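Local coordinates for MMACHC-like protein (Caenorhabditis elegans, PDB 5UJC) that binds cobalamin and probably processes it by flavin-dependent reductive decyanation and glutathione-dependent dealkylation in intracellular B12 trafficking, at residues A[255-258]-A[259-262]. Sequence-based numbering, arbitrary orientation.
Sequences ERWE and VLRP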
loop_
_atom_site.group_PDB
_atom_site.type_symbol
_atom_site.label_atom_id
_atom_site.label_comp_id
_atom_site.label_asym_id
_atom_site.label_seq_id
_atom_site.Cartn_x
_atom_site.Cartn_y
_atom_site.Cartn_z
ATOM N N GLU A 255 -17.683 -7.761 8.885
ATOM C CA GLU A 255 -18.478 -8.547 7.935
ATOM C C GLU A 255 -17.612 -9.344 6.964
ATOM O O GLU A 255 -18.137 -10.028 6.075
ATOM C CB GLU A 255 -19.383 -7.618 7.122
ATOM C CG GLU A 255 -20.426 -6.891 7.933
ATOM C CD GLU A 255 -21.228 -5.888 7.103
ATOM O OE1 GLU A 255 -21.218 -5.977 5.835
ATOM O OE2 GLU A 255 -21.840 -5.001 7.712
ATOM N N ARG A 256 -16.299 -9.275 7.116
ATOM C CA ARG A 256 -15.410 -9.799 6.068
ATOM C C ARG A 256 -15.136 -11.280 6.149
ATOM O O ARG A 256 -14.887 -11.898 5.136
ATOM C CB ARG A 256 -14.096 -9.078 6.085
ATOM C CG ARG A 256 -14.174 -7.638 5.631
ATOM C CD ARG A 256 -12.826 -7.033 5.699
ATOM N NE ARG A 256 -12.839 -5.639 5.330
ATOM C CZ ARG A 256 -11.757 -4.881 5.295
ATOM N NH1 ARG A 256 -10.584 -5.381 5.692
ATOM N NH2 ARG A 256 -11.821 -3.630 4.848
ATOM N N TRP A 257 -15.028 -11.825 7.354
ATOM C CA TRP A 257 -14.562 -13.225 7.496
ATOM C C TRP A 257 -15.420 -14.191 6.671
ATOM O O TRP A 257 -14.896 -15.099 6.070
ATOM C CB TRP A 257 -14.516 -13.689 8.971
ATOM C CG TRP A 257 -13.124 -13.635 9.607
ATOM C CD1 TRP A 257 -12.746 -12.896 10.698
ATOM C CD2 TRP A 257 -11.970 -14.415 9.234
ATOM N NE1 TRP A 257 -11.429 -13.144 11.003
ATOM C CE2 TRP A 257 -10.932 -14.081 10.133
ATOM C CE3 TRP A 257 -11.714 -15.341 8.230
ATOM C CZ2 TRP A 257 -9.655 -14.648 10.055
ATOM C CZ3 TRP A 257 -10.418 -15.913 8.151
ATOM C CH2 TRP A 257 -9.417 -15.552 9.055
ATOM N N GLU A 258 -16.728 -13.956 6.602
ATOM C CA GLU A 258 -17.605 -14.856 5.862
ATOM C C GLU A 258 -17.292 -14.898 4.356
ATOM O O GLU A 258 -17.525 -15.934 3.697
ATOM C CB GLU A 258 -19.082 -14.528 6.100
ATOM C CG GLU A 258 -19.615 -15.004 7.459
ATOM C CD GLU A 258 -19.492 -16.513 7.685
ATOM O OE1 GLU A 258 -19.631 -17.309 6.714
ATOM O OE2 GLU A 258 -19.302 -16.911 8.849
ATOM N N VAL A 259 -16.690 -13.834 3.833
ATOM C CA VAL A 259 -16.244 -13.819 2.436
ATOM C C VAL A 259 -15.173 -14.911 2.182
ATOM O O VAL A 259 -15.064 -15.448 1.071
ATOM C CB VAL A 259 -15.719 -12.409 2.055
ATOM C CG1 VAL A 259 -15.171 -12.385 0.643
ATOM C CG2 VAL A 259 -16.833 -11.386 2.201
ATOM N N LEU A 260 -14.411 -15.254 3.229
ATOM C CA LEU A 260 -13.310 -16.200 3.110
ATOM C C LEU A 260 -13.691 -17.647 3.370
ATOM O O LEU A 260 -12.889 -18.543 3.100
ATOM C CB LEU A 260 -12.182 -15.813 4.063
ATOM C CG LEU A 260 -11.659 -14.398 3.916
ATOM C CD1 LEU A 260 -10.455 -14.203 4.828
ATOM C CD2 LEU A 260 -11.259 -14.026 2.472
ATOM N N ARG A 261 -14.893 -17.893 3.888
ATOM C CA ARG A 261 -15.276 -19.245 4.268
ATOM C C ARG A 261 -15.047 -20.294 3.119
ATOM O O ARG A 261 -14.457 -21.368 3.355
ATOM C CB ARG A 261 -16.702 -19.303 4.810
ATOM C CG ARG A 261 -17.099 -20.693 5.304
ATOM C CD ARG A 261 -18.539 -20.743 5.761
ATOM N NE ARG A 261 -18.754 -19.970 6.982
ATOM C CZ ARG A 261 -18.612 -20.448 8.226
ATOM N NH1 ARG A 261 -18.246 -21.702 8.446
ATOM N NH2 ARG A 261 -18.837 -19.663 9.260
ATOM N N PRO A 262 -15.424 -19.951 1.877
ATOM C CA PRO A 262 -15.225 -20.939 0.810
ATOM C C PRO A 262 -13.765 -21.398 0.581
ATOM O O PRO A 262 -13.554 -22.510 0.127
ATOM C CB PRO A 262 -15.784 -20.238 -0.439
ATOM C CG PRO A 262 -16.821 -19.300 0.095
ATOM C CD PRO A 262 -16.208 -18.787 1.394
#
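Val259 N donates to Arg256 O at 2.9 Å, and the 3.2 Å approach of Val259 CB to Arg256 O comes with this turn. One residue on, Leu260 N repeats the i to i-3 step with Trp257 O. The leucine side chain reaches the six-membered ring of the indole obliquely, its CD1 3.7 Å from Trp257 CZ3; Phe65 and Phe69 of helix 62-80 and Phe248 of helix 243-250 touch the leucine, and Trp257 NE1 is hydrogen-bonded to Val90 O. These i to i-3 bonds lie at the start of helix 257-265, the last helix of the chain, which here packs against three others. Arg261 adds a longer bond of this kind, from its N to Glu258 O (3.3 Å), and a side-on, bidentate salt bridge. Its NE meets Glu258 OE1 at 2.8 Å in a nearly straight bond (176°), and NH2 reaches Glu258 OE2, also at 2.8 Å. A bend at chi3 (-69°) turns the guanidinium back alongside the carboxylate, their planes only 16° apart. Asp84 pairs with NH2 and Glu265 with NH1, so three carboxylates share this guanidinium. Pro262 has no N-H to give to the turn before it, and the helix is kinked there; its CD comes to 3.9 Å from Glu258 O.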